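Local coordinates for uncharacterized protein (Desulfotomaculum acetoxidans, PDB 3U4Y) that is of unknown function but folds as a seven-bladed beta-propeller related to the lactonase family, at residues L238-F246 and F257-I267. Residues are numbered along the deposited sequence; the frame is centred on the assembly and turned at random.
Sequences LTESTVDVF and FVKSFGHGLLI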
ATOM      1  N   LEU A 238       4.632  -3.517  10.179  1.00 35.63           N
ATOM      2  CA  LEU A 238       4.872  -2.245  10.870  1.00 34.81           C
ATOM      3  C   LEU A 238       3.914  -2.016  12.043  1.00 34.67           C
ATOM      4  O   LEU A 238       2.694  -2.077  11.904  1.00 26.57           O
ATOM      5  CB  LEU A 238       4.819  -1.075   9.879  1.00 32.28           C
ATOM      6  CG  LEU A 238       5.017   0.378  10.336  1.00 20.84           C
ATOM      7  CD1 LEU A 238       6.346   0.613  11.040  1.00 17.52           C
ATOM      8  CD2 LEU A 238       4.878   1.294   9.143  1.00 10.89           C
ATOM      9  N   THR A 239       4.499  -1.731  13.195  1.00 36.94           N
ATOM     10  CA  THR A 239       3.773  -1.652  14.446  1.00 34.38           C
ATOM     11  C   THR A 239       3.938  -0.273  15.085  1.00 30.98           C
ATOM     12  O   THR A 239       4.777   0.521  14.676  1.00 29.79           O
ATOM     13  CB  THR A 239       4.276  -2.785  15.372  1.00 35.83           C
ATOM     14  OG1 THR A 239       3.632  -4.002  14.977  1.00 38.88           O
ATOM     15  CG2 THR A 239       4.050  -2.495  16.891  1.00 19.63           C
ATOM     16  N   GLU A 240       3.121   0.015  16.085  1.00 24.35           N
ATOM     17  CA  GLU A 240       3.284   1.224  16.853  1.00 19.36           C
ATOM     18  C   GLU A 240       4.736   1.405  17.270  1.00 20.46           C
ATOM     19  O   GLU A 240       5.273   2.492  17.163  1.00 33.66           O
ATOM     20  CB  GLU A 240       2.394   1.155  18.082  1.00 39.98           C
ATOM     21  CG  GLU A 240       2.466   2.361  18.986  1.00 57.77           C
ATOM     22  CD  GLU A 240       1.575   2.202  20.199  1.00 73.51           C
ATOM     23  OE1 GLU A 240       1.426   1.055  20.684  1.00 82.50           O
ATOM     24  OE2 GLU A 240       1.020   3.219  20.663  1.00 72.10           O
ATOM     25  N   SER A 241       5.377   0.338  17.737  1.00 32.23           N
ATOM     26  CA  SER A 241       6.714   0.443  18.331  1.00 28.68           C
ATOM     27  C   SER A 241       7.773  -0.380  17.619  1.00 38.55           C
ATOM     28  O   SER A 241       8.974  -0.103  17.732  1.00 39.58           O
ATOM     29  CB  SER A 241       6.674   0.032  19.797  1.00 29.83           C
ATOM     30  OG  SER A 241       6.023   1.025  20.580  1.00 46.66           O
ATOM     31  N   THR A 242       7.332  -1.395  16.887  1.00 37.02           N
ATOM     32  CA  THR A 242       8.271  -2.324  16.295  1.00 35.59           C
ATOM     33  C   THR A 242       7.999  -2.657  14.843  1.00 37.36           C
ATOM     34  O   THR A 242       6.890  -2.480  14.333  1.00 34.01           O
ATOM     35  CB  THR A 242       8.264  -3.663  17.055  1.00 37.53           C
ATOM     36  OG1 THR A 242       6.961  -4.250  16.980  1.00 32.38           O
ATOM     37  CG2 THR A 242       8.627  -3.459  18.504  1.00 45.01           C
ATOM     38  N   VAL A 243       9.041  -3.152  14.186  1.00 36.18           N
ATOM     39  CA  VAL A 243       8.859  -4.017  13.037  1.00 32.82           C
ATOM     40  C   VAL A 243       8.913  -5.434  13.557  1.00 26.26           C
ATOM     41  O   VAL A 243       9.744  -5.755  14.396  1.00 32.51           O
ATOM     42  CB  VAL A 243       9.980  -3.896  12.041  1.00 31.25           C
ATOM     43  CG1 VAL A 243       9.643  -4.726  10.800  1.00 32.63           C
ATOM     44  CG2 VAL A 243      10.203  -2.452  11.704  1.00 32.70           C
ATOM     45  N   ASP A 244       8.005  -6.263  13.074  1.00 21.83           N
ATOM     46  CA  ASP A 244       8.016  -7.686  13.359  1.00 29.95           C
ATOM     47  C   ASP A 244       8.357  -8.424  12.086  1.00 48.20           C
ATOM     48  O   ASP A 244       7.817  -8.124  11.026  1.00 57.27           O
ATOM     49  CB  ASP A 244       6.644  -8.146  13.859  1.00 13.29           C
ATOM     50  CG  ASP A 244       6.315  -7.559  15.190  1.00 25.27           C
ATOM     51  OD1 ASP A 244       7.252  -7.079  15.849  1.00 32.88           O
ATOM     52  OD2 ASP A 244       5.137  -7.553  15.580  1.00 30.19           O
ATOM     53  N   VAL A 245       9.256  -9.387  12.167  1.00  9.86           N
ATOM     54  CA  VAL A 245       9.449 -10.218  11.009  1.00 26.71           C
ATOM     55  C   VAL A 245       8.961 -11.650  11.244  1.00 21.13           C
ATOM     56  O   VAL A 245       9.203 -12.242  12.294  1.00 22.56           O
ATOM     57  CB  VAL A 245      10.904 -10.124  10.484  1.00 25.67           C
ATOM     58  CG1 VAL A 245      11.811  -9.565  11.554  1.00 26.68           C
ATOM     59  CG2 VAL A 245      11.384 -11.457   9.961  1.00 14.82           C
ATOM     60  N   PHE A 246       8.225 -12.173  10.271  1.00 19.54           N
ATOM     61  CA  PHE A 246       7.818 -13.568  10.290  1.00 29.74           C
ATOM     62  C   PHE A 246       8.378 -14.302   9.084  1.00 23.90           C
ATOM     63  O   PHE A 246       8.716 -13.698   8.089  1.00 25.79           O
ATOM     64  CB  PHE A 246       6.306 -13.687  10.227  1.00 36.63           C
ATOM     65  CG  PHE A 246       5.588 -12.941  11.297  1.00 45.61           C
ATOM     66  CD1 PHE A 246       5.687 -11.555  11.384  1.00 48.58           C
ATOM     67  CD2 PHE A 246       4.773 -13.616  12.193  1.00 36.72           C
ATOM     68  CE1 PHE A 246       5.003 -10.851  12.365  1.00 39.08           C
ATOM     69  CE2 PHE A 246       4.089 -12.929  13.165  1.00 35.83           C
ATOM     70  CZ  PHE A 246       4.203 -11.542  13.256  1.00 36.36           C
ATOM     71  N   PHE A 257       6.758 -16.548  13.808  1.00 19.66           N
ATOM     72  CA  PHE A 257       7.473 -15.379  14.315  1.00 17.78           C
ATOM     73  C   PHE A 257       8.965 -15.615  14.332  1.00 18.55           C
ATOM     74  O   PHE A 257       9.428 -16.686  14.692  1.00 31.66           O
ATOM     75  CB  PHE A 257       7.003 -14.983  15.715  1.00 20.50           C
ATOM     76  CG  PHE A 257       7.595 -13.695  16.208  1.00 28.04           C
ATOM     77  CD1 PHE A 257       7.241 -12.487  15.627  1.00 39.36           C
ATOM     78  CD2 PHE A 257       8.517 -13.693  17.239  1.00 19.38           C
ATOM     79  CE1 PHE A 257       7.810 -11.304  16.066  1.00 44.06           C
ATOM     80  CE2 PHE A 257       9.085 -12.511  17.682  1.00 21.46           C
ATOM     81  CZ  PHE A 257       8.735 -11.319  17.097  1.00 34.63           C
ATOM     82  N   VAL A 258       9.725 -14.608  13.941  1.00 13.76           N
ATOM     83  CA  VAL A 258      11.167 -14.712  13.994  1.00 19.10           C
ATOM     84  C   VAL A 258      11.718 -13.760  15.027  1.00 32.07           C
ATOM     85  O   VAL A 258      12.341 -14.182  15.998  1.00 38.53           O
ATOM     86  CB  VAL A 258      11.777 -14.382  12.648  1.00 19.39           C
ATOM     87  CG1 VAL A 258      13.279 -14.455  12.725  1.00 17.08           C
ATOM     88  CG2 VAL A 258      11.242 -15.331  11.603  1.00 20.30           C
ATOM     89  N   LYS A 259      11.486 -12.470  14.809  1.00 35.41           N
ATOM     90  CA  LYS A 259      11.926 -11.456  15.753  1.00 38.82           C
ATOM     91  C   LYS A 259      11.314 -10.098  15.464  1.00 41.43           C
ATOM     92  O   LYS A 259      10.639  -9.897  14.456  1.00 39.74           O
ATOM     93  CB  LYS A 259      13.438 -11.325  15.711  1.00 37.79           C
ATOM     94  CG  LYS A 259      13.944 -10.848  14.379  1.00 43.37           C
ATOM     95  CD  LYS A 259      15.195 -10.020  14.571  1.00 58.82           C
ATOM     96  CE  LYS A 259      15.866  -9.722  13.250  1.00 69.50           C
ATOM     97  NZ  LYS A 259      16.192 -10.982  12.520  1.00 79.71           N
ATOM     98  N   SER A 260      11.576  -9.164  16.364  1.00 42.36           N
ATOM     99  CA  SER A 260      11.085  -7.805  16.237  1.00 32.24           C
ATOM    100  C   SER A 260      12.189  -6.852  16.593  1.00 28.59           C
ATOM    101  O   SER A 260      13.163  -7.231  17.233  1.00 39.17           O
ATOM    102  CB  SER A 260       9.911  -7.578  17.172  1.00 37.15           C
ATOM    103  OG  SER A 260       9.960  -8.482  18.263  1.00 52.74           O
ATOM    104  N   PHE A 261      12.063  -5.618  16.142  1.00 24.96           N
ATOM    105  CA  PHE A 261      12.988  -4.576  16.560  1.00 28.75           C
ATOM    106  C   PHE A 261      12.220  -3.280  16.566  1.00 30.85           C
ATOM    107  O   PHE A 261      11.272  -3.119  15.803  1.00 38.88           O
ATOM    108  CB  PHE A 261      14.260  -4.519  15.692  1.00 25.96           C
ATOM    109  CG  PHE A 261      14.014  -4.245  14.229  1.00 40.11           C
ATOM    110  CD1 PHE A 261      13.878  -2.944  13.762  1.00 48.53           C
ATOM    111  CD2 PHE A 261      13.968  -5.284  13.309  1.00 40.77           C
ATOM    112  CE1 PHE A 261      13.667  -2.688  12.409  1.00 47.81           C
ATOM    113  CE2 PHE A 261      13.758  -5.038  11.960  1.00 44.20           C
ATOM    114  CZ  PHE A 261      13.606  -3.734  11.509  1.00 48.09           C
ATOM    115  N   GLY A 262      12.587  -2.377  17.463  1.00 26.18           N
ATOM    116  CA  GLY A 262      11.841  -1.146  17.614  1.00 28.06           C
ATOM    117  C   GLY A 262      12.363  -0.044  16.717  1.00 33.80           C
ATOM    118  O   GLY A 262      13.565   0.217  16.660  1.00 35.11           O
ATOM    119  N   HIS A 263      11.457   0.622  16.018  1.00 31.30           N
ATOM    120  CA  HIS A 263      11.882   1.702  15.148  1.00 37.99           C
ATOM    121  C   HIS A 263      12.134   3.022  15.888  1.00 42.86           C
ATOM    122  O   HIS A 263      12.808   3.916  15.373  1.00 36.38           O
ATOM    123  CB  HIS A 263      10.899   1.886  14.003  1.00 36.63           C
ATOM    124  CG  HIS A 263       9.465   1.806  14.411  1.00 34.58           C
ATOM    125  ND1 HIS A 263       8.949   2.532  15.462  1.00 38.31           N
ATOM    126  CD2 HIS A 263       8.428   1.104  13.892  1.00 33.07           C
ATOM    127  CE1 HIS A 263       7.658   2.271  15.579  1.00 37.84           C
ATOM    128  NE2 HIS A 263       7.316   1.410  14.636  1.00 28.87           N
ATOM    129  N   GLY A 264      11.615   3.136  17.105  1.00 49.21           N
ATOM    130  CA  GLY A 264      11.774   4.359  17.866  1.00 50.23           C
ATOM    131  C   GLY A 264      11.274   5.553  17.079  1.00 51.92           C
ATOM    132  O   GLY A 264      11.943   6.573  16.996  1.00 56.68           O
ATOM    133  N   LEU A 265      10.099   5.405  16.479  1.00 47.25           N
ATOM    134  CA  LEU A 265       9.456   6.480  15.740  1.00 42.16           C
ATOM    135  C   LEU A 265       8.039   6.677  16.248  1.00 47.25           C
ATOM    136  O   LEU A 265       7.417   5.745  16.779  1.00 47.32           O
ATOM    137  CB  LEU A 265       9.376   6.150  14.253  1.00 33.55           C
ATOM    138  CG  LEU A 265      10.663   6.099  13.455  1.00 35.61           C
ATOM    139  CD1 LEU A 265      10.371   5.753  11.989  1.00 31.07           C
ATOM    140  CD2 LEU A 265      11.388   7.428  13.595  1.00 39.09           C
ATOM    141  N   LEU A 266       7.526   7.891  16.067  1.00 40.19           N
ATOM    142  CA  LEU A 266       6.132   8.166  16.345  1.00 43.12           C
ATOM    143  C   LEU A 266       5.364   8.036  15.040  1.00 49.32           C
ATOM    144  O   LEU A 266       5.676   8.711  14.059  1.00 48.52           O
ATOM    145  CB  LEU A 266       5.979   9.561  16.932  1.00 38.40           C
ATOM    146  CG  LEU A 266       6.816   9.773  18.196  1.00 35.72           C
ATOM    147  CD1 LEU A 266       6.751  11.213  18.642  1.00 35.18           C
ATOM    148  CD2 LEU A 266       6.362   8.854  19.312  1.00 22.66           C
ATOM    149  N   ILE A 267       4.379   7.144  15.022  1.00 41.10           N
ATOM    150  CA  ILE A 267       3.592   6.912  13.822  1.00 35.85           C
ATOM    151  C   ILE A 267       2.163   6.568  14.243  1.00 33.43           C
ATOM    152  O   ILE A 267       1.961   6.162  15.388  1.00 36.83           O
ATOM    153  CB  ILE A 267       4.251   5.818  12.920  1.00 44.35           C
ATOM    154  CG1 ILE A 267       3.208   4.944  12.231  1.00 40.73           C
ATOM    155  CG2 ILE A 267       5.189   4.926  13.717  1.00 38.77           C
ATOM    156  CD1 ILE A 267       3.813   3.988  11.269  1.00 36.19           C
TER
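With its CG set between the backbone N and the carbonyl carbon (chi1 43°), His263 turns its imidazole back over the 239-242 turn, where NE2 donates to Thr239 O at 2.7 Å, the oxygen lying in the ring plane. Imidazole suits the place because its other nitrogen, ND1, accepts the N-H of Leu265 in the loop beyond, while one face covers the Ser241 peptide and CD2 meets Leu238 CD1. Replacing the imidazole with an alanine here is likely to leave Thr239 O without this donor, Leu265 N without ND1, and a gap beside Leu238. Two residues earlier, Phe261 has a similar first torsion (chi1 60°), which lays its ring alongside Val243; the branched valine offers CB over the ring face as a CH-pi contact, 3.9 Å from the centroid. Val243 and Phe261 belong to strands 242-249 and 254-262, the third and fourth (edge) strands of one four-stranded antiparallel propeller blade, and the loop after Gly262 leads to the next blade, whose Ile289 touches both Leu238 and His263. At the hairpin's far end, a classic beta bulge sets Val258 and Lys259 opposite the single Val245: Val258 N donates to Val245 O at 2.9 Å, and Lys259 N adds a weak bond to the same oxygen. Beyond it, flat Phe257 presents its edge both to the Phe246 face, a T-shaped pair with planes 80° apart, and to the Asp244 CB methylene. An acid suits position 244, where OD2 accepts from Asn220 N in the loop entering this blade.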